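Local coordinates for CBS domain-containing protein (Pyrococcus horikoshii, PDB 2YZQ) that is of unknown function but binds S-adenosylmethionine and carries four CBS domains, which probably form ligand-sensing modules, at residues T13-A18 against P36-E41; K4-Q9 against I113-A118; D69-K74 against Y89-V94; V139-P144 against P222-M227. All coordinates share one frame; numbering follows the deposited sequence.

Contact 1 of 4, residues T13-A18 against P36-E41; sequences TITLPA and PVVNKE
P36 opens the contact beside T13 and I14. P36 O accepts I14 N at 3.1 Å (C=O...N angle 167°), and P36 CB touches T13 CG2 at 3.9 Å, the two side chains crossing at about a right angle. V37 pairs with I14, and its CA-H points at the carbonyl O of I14. With V37 CG1 anti to the backbone N (chi1 -179°), that methyl meets the branch point of L16: V37 CG1 and L16 CG are 3.4 Å apart, tighter than usual van der Waals contact. The I14-V37 and T15-V38 bridges are both parallel; strand 14-15 is an outer strand of this CBS domain's three-stranded sheet, beside strand 34-38, with antiparallel 44-49 beyond. V38 uses both its backbone groups: V38 N donates to I14 O at 3.1 Å, and V38 O receives L16 N at 3.2 Å. Its side chain lies on the other face from V37, where V38 CG2 reaches T15 OG1 at 3.5 Å. At N39 the strand pairing gives way to water, one molecule donating to N39 O at 2.8 Å while also hydrogen-bonded to T15 OG1. The amide end of N39 turns elsewhere, its OD1 accepting K43 N.

Contact 2 of 4, residues K4-Q9 against I113-A118; sequences KTIMTQ and IRRYFA
R115 reaches out to T8 and I6 with its guanidinium edge. Its two terminal nitrogens converge on one hydroxyl oxygen: R115 NH1 donates to T8 OG1 at 2.9 Å, and R115 NH2 donates to the same T8 OG1 at 3.0 Å, with that oxygen 12° out of the guanidinium plane. R115 NH1 has a second acceptor, I6 O at 2.8 Å, which is only 5° out of the plane. Three bonds to two oxygens therefore fix the rotation of the flat group, and D111 adds a long, weak ion pair to R115 NH1. A valine in place of T8 would probably leave R115 NH2 without this acceptor, R115 NH1 with I6 O as its remaining partner in the two segments, and the guanidinium freer to turn.

The next shell is apolar. R115 is extended from CG to NE (chi3 180°), and its chain slides past I6 in the opposite direction, so that I6 CG2 lies 4.0 Å from R115 CB. The other branch of I6 ends against the next residue of the helix, with I6 CD1 3.9 Å from Y116 CB. Further out, the Y116 hydroxyl is hydrogen-bonded to that of Y123.

The contact thus ties helix 3-6 and strand 8-9, the latter an outermost strand of a four-stranded sheet and paired with strand 103-108, to the end of helix 109-117, whose I113 and F117 pack on helices 240-250 and 270-273.

Contact 3 of 4, residues D69-K74 against Y89-V94; sequences DVPVVK and YDYRRV
P71 is enclosed by Y89, Y91 and V94, and apolar contacts dominate. Each neighbour is met most closely by a different ring carbon. P71 CB comes to 3.4 Å from Y89 CD2. P71 CD lies 3.7 Å from Y91 CD2, and P71 CG 3.8 Å from V94 CG1. The proline ring and Y89 slide past each other in opposite directions, whereas Y91 and V94 each cross it at about a right angle. Y89 CG stands anti to its own carbonyl carbon (chi1 -52°), on a side chain that leaves the backbone toward 69-74, and the ring brings CE2 as well as CD2 against the proline, Y89 CE2 to P71 CB being 3.6 Å. An alanine in place of Y89 would probably open a gap beside P71 CB and leave that side of the proline ring less well packed. A second apolar pair, V73 CG2 with V94 CG2 at 4.0 Å, extends the row.

Polar atoms take a smaller share. V94 CA makes a CA-H...O contact with P71 O at 3.4 Å, the angle at the hydrogen being 131°. P71 CG lies 3.1 Å from R93 O, a carbonyl buried here with no hydrogen-bonding partner in the model. At the exposed end, the D69 carboxylate stands 86° from the plane of the Y89 ring.

These residues belong to a beta-alpha-beta crossover. Strand 72-74 runs parallel to strand 93-97, helix 79-89 connects them, and its L85 and M86 pack against P71, V73 and V94.

Contact 4 of 4, residues V139-P144 against P222-M227; sequences VWEGTP and PVAEIM
T143 and V223 meet in the tight part of the contact, where V223 N donates to T143 O at 2.8 Å with an N-H...O angle of 151°. One residue on, A224 N makes a weak bond to E141 O at 3.1 Å, bent to 134°, and A224 CB lies 3.2 Å from E141 O. The acceptors are presented by a type I turn from W140 to T143, closed by T143 N on W140 O and reinforced by T143 OG1, which reaches that oxygen from the same face of its plane.

E141 OE1 and M227 CE make ordinary contact at 3.7 Å, while V139 CG1 and V223 CG1, 4.3 Å apart, form a looser buried pair. The open side belongs to P144, exposed and near P222 mainly through its CA, and to W140. W140, whose CB points away from 222-227, is exposed; G142 N sits 3.4 Å above the centre of one face of its ring.

The arrangement joins two CBS sequence repeats: the turn after strand 139-140 receives the 3-10 segment 223-225, just ahead of T228, an S-adenosylmethionine-binding residue.

Contacts 1, 2 and 3 belong to the first two CBS repeats, contact 4 to the last two. Contacts 2 and 3 reach the same four-stranded sheet, their centres 15 Å apart, and contact 3 falls within the chain span that contact 2 closes. Contact 1, on a three-stranded sheet, is centred 18 Å from contact 3 and 26 Å from contact 2. Contact 4 lies across the chain's centre from contacts 2 and 3, 35 Å from each between centres. It comes nearest the ligand: the M227 side chain is about 7 Å from S-adenosylmethionine and about 5 Å from the side chain of T228, a binding residue. The side chain of R93 is about 10 Å from the bound S-adenosylmethionine.

Contact 1 of 4, residues T13-A18 against P36-E41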
loop_
_atom_site.group_PDB
_atom_site.type_symbol
_atom_site.label_atom_id
_atom_site.label_comp_id
_atom_site.label_asym_id
_atom_site.label_seq_id
_atom_site.Cartn_x
_atom_site.Cartn_y
_atom_site.Cartn_z
ATOM N N THR A 13 -7.448 -15.657 -13.338
ATOM C CA THR A 13 -7.528 -16.524 -12.171
ATOM C C THR A 13 -6.787 -17.827 -12.412
ATOM O O THR A 13 -6.322 -18.098 -13.518
ATOM C CB THR A 13 -8.989 -16.870 -11.837
ATOM O OG1 THR A 13 -9.546 -17.642 -12.906
ATOM C CG2 THR A 13 -9.812 -15.602 -11.650
ATOM N N ILE A 14 -6.679 -18.630 -11.363
ATOM C CA ILE A 14 -6.016 -19.918 -11.464
ATOM C C ILE A 14 -6.939 -20.984 -10.900
ATOM O O ILE A 14 -7.426 -20.870 -9.777
ATOM C CB ILE A 14 -4.682 -19.941 -10.687
ATOM C CG1 ILE A 14 -3.706 -18.938 -11.307
ATOM C CG2 ILE A 14 -4.094 -21.345 -10.707
ATOM C CD1 ILE A 14 -2.326 -18.949 -10.679
ATOM N N THR A 15 -7.185 -22.016 -11.696
ATOM C CA THR A 15 -8.054 -23.105 -11.278
ATOM C C THR A 15 -7.239 -24.250 -10.698
ATOM O O THR A 15 -6.251 -24.684 -11.291
ATOM C CB THR A 15 -8.876 -23.642 -12.464
ATOM O OG1 THR A 15 -9.699 -22.594 -12.991
ATOM C CG2 THR A 15 -9.757 -24.803 -12.019
ATOM N N LEU A 16 -7.655 -24.726 -9.531
ATOM C CA LEU A 16 -6.983 -25.836 -8.871
ATOM C C LEU A 16 -7.585 -27.128 -9.414
ATOM O O LEU A 16 -8.753 -27.156 -9.803
ATOM C CB LEU A 16 -7.201 -25.764 -7.358
ATOM C CG LEU A 16 -6.741 -24.488 -6.649
ATOM C CD1 LEU A 16 -7.135 -24.549 -5.180
ATOM C CD2 LEU A 16 -5.234 -24.335 -6.801
ATOM N N PRO A 17 -6.801 -28.217 -9.443
ATOM C CA PRO A 17 -5.402 -28.310 -9.006
ATOM C C PRO A 17 -4.437 -27.562 -9.924
ATOM O O PRO A 17 -4.690 -27.414 -11.119
ATOM C CB PRO A 17 -5.136 -29.816 -9.010
ATOM C CG PRO A 17 -6.495 -30.411 -8.799
ATOM C CD PRO A 17 -7.347 -29.560 -9.698
ATOM N N ALA A 18 -3.328 -27.103 -9.354
ATOM C CA ALA A 18 -2.316 -26.378 -10.111
ATOM C C ALA A 18 -0.940 -26.617 -9.500
ATOM O O ALA A 18 -0.829 -26.995 -8.335
ATOM C CB ALA A 18 -2.636 -24.891 -10.119
ATOM N N PRO A 36 -6.685 -14.577 -8.178
ATOM C CA PRO A 36 -7.785 -15.159 -7.404
ATOM C C PRO A 36 -7.780 -16.653 -7.730
ATOM O O PRO A 36 -7.466 -17.036 -8.858
ATOM C CB PRO A 36 -9.020 -14.457 -7.969
ATOM C CG PRO A 36 -8.477 -13.132 -8.423
ATOM C CD PRO A 36 -7.177 -13.526 -9.083
ATOM N N VAL A 37 -8.108 -17.490 -6.752
ATOM C CA VAL A 37 -8.129 -18.935 -6.965
ATOM C C VAL A 37 -9.562 -19.449 -6.981
ATOM O O VAL A 37 -10.354 -19.134 -6.095
ATOM C CB VAL A 37 -7.352 -19.676 -5.855
ATOM C CG1 VAL A 37 -7.372 -21.176 -6.118
ATOM C CG2 VAL A 37 -5.928 -19.170 -5.797
ATOM N N VAL A 38 -9.881 -20.252 -7.991
ATOM C CA VAL A 38 -11.224 -20.801 -8.137
ATOM C C VAL A 38 -11.225 -22.316 -8.323
ATOM O O VAL A 38 -10.196 -22.916 -8.647
ATOM C CB VAL A 38 -11.937 -20.180 -9.357
ATOM C CG1 VAL A 38 -12.020 -18.664 -9.197
ATOM C CG2 VAL A 38 -11.190 -20.540 -10.630
ATOM N N ASN A 39 -12.384 -22.928 -8.115
ATOM C CA ASN A 39 -12.506 -24.368 -8.300
ATOM C C ASN A 39 -13.018 -24.638 -9.712
ATOM O O ASN A 39 -13.156 -23.713 -10.514
ATOM C CB ASN A 39 -13.447 -24.990 -7.257
ATOM C CG ASN A 39 -14.825 -24.356 -7.239
ATOM O OD1 ASN A 39 -15.287 -23.804 -8.236
ATOM N ND2 ASN A 39 -15.498 -24.453 -6.099
ATOM N N LYS A 40 -13.296 -25.900 -10.020
ATOM C CA LYS A 40 -13.767 -26.256 -11.351
ATOM C C LYS A 40 -14.994 -25.454 -11.771
ATOM O O LYS A 40 -15.073 -24.994 -12.908
ATOM C CB LYS A 40 -14.075 -27.756 -11.425
ATOM C CG LYS A 40 -14.503 -28.231 -12.807
ATOM C CD LYS A 40 -13.434 -27.943 -13.853
ATOM C CE LYS A 40 -13.841 -28.459 -15.229
ATOM N NZ LYS A 40 -13.994 -29.942 -15.255
ATOM N N GLU A 41 -15.943 -25.290 -10.854
ATOM C CA GLU A 41 -17.162 -24.532 -11.129
ATOM C C GLU A 41 -16.846 -23.058 -11.376
ATOM O O GLU A 41 -17.655 -22.329 -11.942
ATOM C CB GLU A 41 -18.138 -24.644 -9.955
ATOM C CG GLU A 41 -18.851 -25.980 -9.834
ATOM C CD GLU A 41 -19.779 -26.253 -11.002
ATOM O OE1 GLU A 41 -20.595 -25.366 -11.337
ATOM O OE2 GLU A 41 -19.697 -27.355 -11.583
HETATM O O HOH W 1 -12.576 -22.824 -13.131
#

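Contact 2 of 4, residues K4-Q9 against I113-A118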
loop_
_atom_site.group_PDB
_atom_site.type_symbol
_atom_site.label_atom_id
_atom_site.label_comp_id
_atom_site.label_asym_id
_atom_site.label_seq_id
_atom_site.Cartn_x
_atom_site.Cartn_y
_atom_site.Cartn_z
ATOM N N LYS A 4 -17.785 -1.341 -8.517
ATOM C CA LYS A 4 -17.753 -1.564 -9.963
ATOM C C LYS A 4 -16.984 -0.510 -10.754
ATOM O O LYS A 4 -16.383 -0.812 -11.785
ATOM C CB LYS A 4 -19.185 -1.647 -10.503
ATOM C CG LYS A 4 -19.951 -0.337 -10.406
ATOM C CD LYS A 4 -21.457 -0.549 -10.501
ATOM C CE LYS A 4 -21.869 -1.101 -11.855
ATOM N NZ LYS A 4 -23.335 -1.363 -11.902
ATOM N N THR A 5 -16.991 0.723 -10.264
ATOM C CA THR A 5 -16.323 1.819 -10.954
ATOM C C THR A 5 -14.813 1.859 -10.758
ATOM O O THR A 5 -14.074 2.285 -11.644
ATOM C CB THR A 5 -16.904 3.171 -10.494
ATOM O OG1 THR A 5 -18.334 3.133 -10.596
ATOM C CG2 THR A 5 -16.363 4.309 -11.348
ATOM N N ILE A 6 -14.356 1.390 -9.606
ATOM C CA ILE A 6 -12.936 1.439 -9.282
ATOM C C ILE A 6 -12.174 0.128 -9.476
ATOM O O ILE A 6 -10.955 0.136 -9.652
ATOM C CB ILE A 6 -12.763 1.933 -7.822
ATOM C CG1 ILE A 6 -13.594 3.206 -7.609
ATOM C CG2 ILE A 6 -11.296 2.208 -7.512
ATOM C CD1 ILE A 6 -13.278 4.338 -8.587
ATOM N N MET A 7 -12.884 -0.996 -9.470
ATOM C CA MET A 7 -12.233 -2.296 -9.622
ATOM C C MET A 7 -11.677 -2.526 -11.022
ATOM O O MET A 7 -12.029 -1.822 -11.966
ATOM C CB MET A 7 -13.226 -3.419 -9.320
ATOM C CG MET A 7 -14.351 -3.510 -10.348
ATOM S SD MET A 7 -15.528 -4.817 -9.988
ATOM C CE MET A 7 -16.196 -5.150 -11.637
ATOM N N THR A 8 -10.794 -3.512 -11.137
ATOM C CA THR A 8 -10.236 -3.903 -12.427
ATOM C C THR A 8 -11.080 -5.120 -12.787
ATOM O O THR A 8 -11.127 -6.087 -12.030
ATOM C CB THR A 8 -8.760 -4.336 -12.318
ATOM O OG1 THR A 8 -7.943 -3.196 -12.029
ATOM C CG2 THR A 8 -8.291 -4.969 -13.623
ATOM N N GLN A 9 -11.758 -5.080 -13.929
ATOM C CA GLN A 9 -12.610 -6.202 -14.303
ATOM C C GLN A 9 -11.888 -7.391 -14.923
ATOM O O GLN A 9 -10.765 -7.274 -15.403
ATOM C CB GLN A 9 -13.698 -5.738 -15.270
ATOM C CG GLN A 9 -14.417 -4.480 -14.835
ATOM C CD GLN A 9 -15.808 -4.391 -15.409
ATOM O OE1 GLN A 9 -16.776 -4.840 -14.793
ATOM N NE2 GLN A 9 -15.920 -3.827 -16.607
ATOM N N ILE A 113 -6.676 4.620 -4.538
ATOM C CA ILE A 113 -5.866 5.834 -4.536
ATOM C C ILE A 113 -5.804 6.493 -5.917
ATOM O O ILE A 113 -6.122 7.675 -6.070
ATOM C CB ILE A 113 -4.414 5.537 -4.091
ATOM C CG1 ILE A 113 -4.405 4.995 -2.660
ATOM C CG2 ILE A 113 -3.556 6.797 -4.218
ATOM C CD1 ILE A 113 -5.092 5.878 -1.657
ATOM N N ARG A 114 -5.404 5.715 -6.915
ATOM C CA ARG A 114 -5.242 6.213 -8.278
ATOM C C ARG A 114 -6.510 6.538 -9.064
ATOM O O ARG A 114 -6.561 7.547 -9.772
ATOM C CB ARG A 114 -4.406 5.212 -9.083
ATOM C CG ARG A 114 -2.991 5.018 -8.556
ATOM C CD ARG A 114 -2.322 3.808 -9.189
ATOM N NE ARG A 114 -2.966 2.562 -8.776
ATOM C CZ ARG A 114 -2.521 1.349 -9.086
ATOM N NH1 ARG A 114 -1.424 1.208 -9.821
ATOM N NH2 ARG A 114 -3.167 0.274 -8.656
ATOM N N ARG A 115 -7.525 5.691 -8.944
ATOM C CA ARG A 115 -8.763 5.884 -9.694
ATOM C C ARG A 115 -9.853 6.654 -8.972
ATOM O O ARG A 115 -10.773 7.176 -9.604
ATOM C CB ARG A 115 -9.321 4.526 -10.119
ATOM C CG ARG A 115 -8.371 3.702 -10.966
ATOM C CD ARG A 115 -8.873 2.271 -11.135
ATOM N NE ARG A 115 -7.957 1.479 -11.955
ATOM C CZ ARG A 115 -8.040 0.163 -12.123
ATOM N NH1 ARG A 115 -9.002 -0.529 -11.526
ATOM N NH2 ARG A 115 -7.157 -0.464 -12.891
ATOM N N TYR A 116 -9.753 6.739 -7.650
ATOM C CA TYR A 116 -10.776 7.422 -6.877
ATOM C C TYR A 116 -10.301 8.676 -6.146
ATOM O O TYR A 116 -10.638 9.793 -6.540
ATOM C CB TYR A 116 -11.394 6.429 -5.889
ATOM C CG TYR A 116 -12.548 6.976 -5.089
ATOM C CD1 TYR A 116 -13.684 7.482 -5.719
ATOM C CD2 TYR A 116 -12.517 6.964 -3.695
ATOM C CE1 TYR A 116 -14.762 7.960 -4.982
ATOM C CE2 TYR A 116 -13.589 7.436 -2.951
ATOM C CZ TYR A 116 -14.708 7.933 -3.600
ATOM O OH TYR A 116 -15.776 8.398 -2.865
ATOM N N PHE A 117 -9.512 8.511 -5.088
ATOM C CA PHE A 117 -9.054 9.679 -4.343
ATOM C C PHE A 117 -8.331 10.718 -5.196
ATOM O O PHE A 117 -8.522 11.917 -5.014
ATOM C CB PHE A 117 -8.145 9.263 -3.175
ATOM C CG PHE A 117 -8.871 8.576 -2.046
ATOM C CD1 PHE A 117 -10.056 9.101 -1.536
ATOM C CD2 PHE A 117 -8.354 7.419 -1.476
ATOM C CE1 PHE A 117 -10.713 8.480 -0.471
ATOM C CE2 PHE A 117 -9.001 6.793 -0.411
ATOM C CZ PHE A 117 -10.182 7.324 0.089
ATOM N N ALA A 118 -7.501 10.263 -6.127
ATOM C CA ALA A 118 -6.749 11.179 -6.979
ATOM C C ALA A 118 -7.566 11.806 -8.103
ATOM O O ALA A 118 -7.112 12.758 -8.739
ATOM C CB ALA A 118 -5.543 10.463 -7.570
#

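Contact 3 of 4, residues D69-K74 against Y89-V94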
loop_
_atom_site.group_PDB
_atom_site.type_symbol
_atom_site.label_atom_id
_atom_site.label_comp_id
_atom_site.label_asym_id
_atom_site.label_seq_id
_atom_site.Cartn_x
_atom_site.Cartn_y
_atom_site.Cartn_z
ATOM N N ASP A 69 -9.335 -17.179 3.719
ATOM C CA ASP A 69 -10.025 -16.050 4.331
ATOM C C ASP A 69 -9.655 -14.717 3.687
ATOM O O ASP A 69 -8.904 -13.930 4.260
ATOM C CB ASP A 69 -9.719 -16.001 5.832
ATOM C CG ASP A 69 -10.541 -14.955 6.561
ATOM O OD1 ASP A 69 -11.787 -15.053 6.534
ATOM O OD2 ASP A 69 -9.943 -14.036 7.161
ATOM N N VAL A 70 -10.190 -14.471 2.494
ATOM C CA VAL A 70 -9.924 -13.229 1.775
ATOM C C VAL A 70 -11.191 -12.382 1.698
ATOM O O VAL A 70 -12.289 -12.906 1.519
ATOM C CB VAL A 70 -9.424 -13.503 0.339
ATOM C CG1 VAL A 70 -8.154 -14.336 0.385
ATOM C CG2 VAL A 70 -10.503 -14.213 -0.463
ATOM N N PRO A 71 -11.053 -11.054 1.833
ATOM C CA PRO A 71 -12.218 -10.168 1.771
ATOM C C PRO A 71 -12.880 -10.176 0.394
ATOM O O PRO A 71 -12.198 -10.124 -0.631
ATOM C CB PRO A 71 -11.632 -8.805 2.135
ATOM C CG PRO A 71 -10.234 -8.894 1.617
ATOM C CD PRO A 71 -9.816 -10.281 2.039
ATOM N N VAL A 72 -14.206 -10.253 0.383
ATOM C CA VAL A 72 -14.961 -10.270 -0.866
ATOM C C VAL A 72 -16.145 -9.314 -0.820
ATOM O O VAL A 72 -16.742 -9.090 0.236
ATOM C CB VAL A 72 -15.496 -11.687 -1.187
ATOM C CG1 VAL A 72 -14.343 -12.662 -1.323
ATOM C CG2 VAL A 72 -16.454 -12.139 -0.100
ATOM N N VAL A 73 -16.477 -8.747 -1.975
ATOM C CA VAL A 73 -17.602 -7.828 -2.090
ATOM C C VAL A 73 -18.238 -8.045 -3.454
ATOM O O VAL A 73 -17.719 -8.807 -4.271
ATOM C CB VAL A 73 -17.154 -6.350 -2.010
ATOM C CG1 VAL A 73 -16.504 -6.069 -0.665
ATOM C CG2 VAL A 73 -16.183 -6.037 -3.146
ATOM N N LYS A 74 -19.366 -7.384 -3.681
ATOM C CA LYS A 74 -20.062 -7.454 -4.960
ATOM C C LYS A 74 -19.804 -6.117 -5.649
ATOM O O LYS A 74 -19.544 -5.117 -4.978
ATOM C CB LYS A 74 -21.558 -7.679 -4.745
ATOM C CG LYS A 74 -21.883 -9.066 -4.208
ATOM C CD LYS A 74 -23.379 -9.300 -4.116
ATOM C CE LYS A 74 -23.678 -10.735 -3.710
ATOM N NZ LYS A 74 -22.998 -11.101 -2.435
ATOM N N TYR A 89 -9.262 -6.860 7.759
ATOM C CA TYR A 89 -8.340 -7.970 7.557
ATOM C C TYR A 89 -6.912 -7.500 7.316
ATOM O O TYR A 89 -6.015 -8.313 7.098
ATOM C CB TYR A 89 -8.803 -8.823 6.372
ATOM C CG TYR A 89 -10.246 -9.259 6.472
ATOM C CD1 TYR A 89 -10.699 -9.996 7.566
ATOM C CD2 TYR A 89 -11.164 -8.922 5.481
ATOM C CE1 TYR A 89 -12.032 -10.383 7.671
ATOM C CE2 TYR A 89 -12.499 -9.305 5.575
ATOM C CZ TYR A 89 -12.926 -10.034 6.671
ATOM O OH TYR A 89 -14.244 -10.416 6.765
ATOM N N ASP A 90 -6.703 -6.188 7.372
ATOM C CA ASP A 90 -5.384 -5.618 7.134
ATOM C C ASP A 90 -4.830 -6.244 5.860
ATOM O O ASP A 90 -3.687 -6.696 5.811
ATOM C CB ASP A 90 -4.455 -5.892 8.321
ATOM C CG ASP A 90 -3.113 -5.190 8.192
ATOM O OD1 ASP A 90 -3.094 -4.010 7.782
ATOM O OD2 ASP A 90 -2.077 -5.814 8.510
ATOM N N TYR A 91 -5.670 -6.273 4.829
ATOM C CA TYR A 91 -5.302 -6.842 3.539
ATOM C C TYR A 91 -5.488 -5.745 2.490
ATOM O O TYR A 91 -6.434 -4.965 2.568
ATOM C CB TYR A 91 -6.186 -8.056 3.239
ATOM C CG TYR A 91 -5.633 -8.978 2.178
ATOM C CD1 TYR A 91 -4.382 -9.576 2.325
ATOM C CD2 TYR A 91 -6.361 -9.254 1.024
ATOM C CE1 TYR A 91 -3.870 -10.425 1.344
ATOM C CE2 TYR A 91 -5.861 -10.096 0.042
ATOM C CZ TYR A 91 -4.617 -10.678 0.204
ATOM O OH TYR A 91 -4.125 -11.503 -0.779
ATOM N N ARG A 92 -4.587 -5.697 1.513
ATOM C CA ARG A 92 -4.608 -4.649 0.494
ATOM C C ARG A 92 -5.489 -4.840 -0.732
ATOM O O ARG A 92 -5.384 -4.081 -1.694
ATOM C CB ARG A 92 -3.176 -4.360 0.043
ATOM C CG ARG A 92 -2.275 -3.845 1.163
ATOM C CD ARG A 92 -0.838 -3.677 0.683
ATOM N NE ARG A 92 -0.725 -2.716 -0.413
ATOM C CZ ARG A 92 -0.824 -1.398 -0.271
ATOM N NH1 ARG A 92 -1.038 -0.866 0.929
ATOM N NH2 ARG A 92 -0.713 -0.611 -1.334
ATOM N N ARG A 93 -6.355 -5.841 -0.714
ATOM C CA ARG A 93 -7.226 -6.040 -1.859
ATOM C C ARG A 93 -8.451 -6.847 -1.503
ATOM O O ARG A 93 -8.483 -7.544 -0.491
ATOM C CB ARG A 93 -6.470 -6.729 -2.997
ATOM C CG ARG A 93 -6.070 -8.160 -2.708
ATOM C CD ARG A 93 -5.123 -8.684 -3.774
ATOM N NE ARG A 93 -3.894 -7.897 -3.844
ATOM C CZ ARG A 93 -3.029 -7.767 -2.841
ATOM N NH1 ARG A 93 -3.251 -8.374 -1.683
ATOM N NH2 ARG A 93 -1.942 -7.025 -2.993
ATOM N N VAL A 94 -9.470 -6.723 -2.343
ATOM C CA VAL A 94 -10.708 -7.455 -2.160
ATOM C C VAL A 94 -11.072 -8.051 -3.510
ATOM O O VAL A 94 -10.830 -7.445 -4.550
ATOM C CB VAL A 94 -11.865 -6.539 -1.684
ATOM C CG1 VAL A 94 -11.486 -5.862 -0.372
ATOM C CG2 VAL A 94 -12.193 -5.500 -2.748
#

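Contact 4 of 4, residues V139-P144 against P222-M227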
loop_
_atom_site.group_PDB
_atom_site.type_symbol
_atom_site.label_atom_id
_atom_site.label_comp_id
_atom_site.label_asym_id
_atom_site.label_seq_id
_atom_site.Cartn_x
_atom_site.Cartn_y
_atom_site.Cartn_z
ATOM N N VAL A 139 14.561 4.912 10.449
ATOM C CA VAL A 139 15.890 4.336 10.583
ATOM C C VAL A 139 16.942 5.408 10.371
ATOM O O VAL A 139 16.783 6.263 9.515
ATOM C CB VAL A 139 16.111 3.178 9.563
ATOM C CG1 VAL A 139 16.123 3.716 8.137
ATOM C CG2 VAL A 139 17.401 2.451 9.878
ATOM N N TRP A 140 17.998 5.373 11.179
ATOM C CA TRP A 140 19.085 6.335 11.037
ATOM C C TRP A 140 19.877 5.972 9.778
ATOM O O TRP A 140 20.118 4.795 9.505
ATOM C CB TRP A 140 19.991 6.290 12.266
ATOM C CG TRP A 140 21.217 7.142 12.135
ATOM C CD1 TRP A 140 21.278 8.441 11.718
ATOM C CD2 TRP A 140 22.559 6.754 12.435
ATOM N NE1 TRP A 140 22.579 8.888 11.738
ATOM C CE2 TRP A 140 23.387 7.870 12.175
ATOM C CE3 TRP A 140 23.143 5.571 12.901
ATOM C CZ2 TRP A 140 24.772 7.834 12.365
ATOM C CZ3 TRP A 140 24.517 5.538 13.090
ATOM C CH2 TRP A 140 25.316 6.662 12.822
ATOM N N GLU A 141 20.279 6.982 9.015
ATOM C CA GLU A 141 21.007 6.750 7.770
ATOM C C GLU A 141 22.293 5.940 7.936
ATOM O O GLU A 141 22.775 5.337 6.977
ATOM C CB GLU A 141 21.309 8.086 7.081
ATOM C CG GLU A 141 22.326 8.957 7.805
ATOM C CD GLU A 141 22.442 10.339 7.193
ATOM O OE1 GLU A 141 22.354 10.454 5.947
ATOM O OE2 GLU A 141 22.634 11.311 7.951
ATOM N N GLY A 142 22.846 5.922 9.144
ATOM C CA GLY A 142 24.068 5.170 9.367
ATOM C C GLY A 142 23.848 3.707 9.710
ATOM O O GLY A 142 24.809 2.966 9.913
ATOM N N THR A 143 22.589 3.281 9.756
ATOM C CA THR A 143 22.253 1.905 10.102
ATOM C C THR A 143 22.635 0.884 9.029
ATOM O O THR A 143 22.313 1.053 7.857
ATOM C CB THR A 143 20.736 1.760 10.374
ATOM O OG1 THR A 143 20.343 2.685 11.397
ATOM C CG2 THR A 143 20.396 0.339 10.823
ATOM N N PRO A 144 23.349 -0.186 9.423
ATOM C CA PRO A 144 23.748 -1.225 8.472
ATOM C C PRO A 144 22.489 -1.793 7.820
ATOM O O PRO A 144 21.455 -1.952 8.474
ATOM C CB PRO A 144 24.455 -2.240 9.357
ATOM C CG PRO A 144 25.117 -1.368 10.377
ATOM C CD PRO A 144 24.015 -0.383 10.723
ATOM N N PRO A 222 25.848 0.933 5.258
ATOM C CA PRO A 222 24.812 1.851 5.743
ATOM C C PRO A 222 23.680 2.040 4.733
ATOM O O PRO A 222 23.909 2.125 3.527
ATOM C CB PRO A 222 25.587 3.143 5.989
ATOM C CG PRO A 222 26.931 2.643 6.398
ATOM C CD PRO A 222 27.179 1.553 5.381
ATOM N N VAL A 223 22.454 2.112 5.237
ATOM C CA VAL A 223 21.290 2.276 4.382
ATOM C C VAL A 223 21.363 3.580 3.581
ATOM O O VAL A 223 20.699 3.729 2.558
ATOM C CB VAL A 223 19.985 2.225 5.227
ATOM C CG1 VAL A 223 19.879 3.454 6.105
ATOM C CG2 VAL A 223 18.775 2.095 4.314
ATOM N N ALA A 224 22.187 4.516 4.040
ATOM C CA ALA A 224 22.347 5.789 3.353
ATOM C C ALA A 224 22.795 5.559 1.907
ATOM O O ALA A 224 22.470 6.347 1.018
ATOM C CB ALA A 224 23.376 6.652 4.084
ATOM N N GLU A 225 23.526 4.471 1.681
ATOM C CA GLU A 225 24.035 4.150 0.350
ATOM C C GLU A 225 22.986 3.748 -0.688
ATOM O O GLU A 225 23.284 3.713 -1.881
ATOM C CB GLU A 225 25.103 3.052 0.445
ATOM C CG GLU A 225 26.448 3.546 0.966
ATOM C CD GLU A 225 27.516 2.463 0.961
ATOM O OE1 GLU A 225 27.520 1.633 0.028
ATOM O OE2 GLU A 225 28.360 2.449 1.882
ATOM N N ILE A 226 21.767 3.442 -0.256
ATOM C CA ILE A 226 20.729 3.064 -1.214
ATOM C C ILE A 226 19.436 3.857 -1.045
ATOM O O ILE A 226 18.469 3.633 -1.767
ATOM C CB ILE A 226 20.373 1.561 -1.119
ATOM C CG1 ILE A 226 19.766 1.254 0.252
ATOM C CG2 ILE A 226 21.612 0.708 -1.371
ATOM C CD1 ILE A 226 19.104 -0.113 0.335
ATOM N N MET A 227 19.423 4.800 -0.116
ATOM C CA MET A 227 18.206 5.567 0.132
ATOM C C MET A 227 17.895 6.648 -0.898
ATOM O O MET A 227 18.779 7.128 -1.620
ATOM C CB MET A 227 18.273 6.208 1.520
ATOM C CG MET A 227 19.207 7.412 1.607
ATOM S SD MET A 227 19.209 8.118 3.261
ATOM C CE MET A 227 20.258 9.559 3.022
#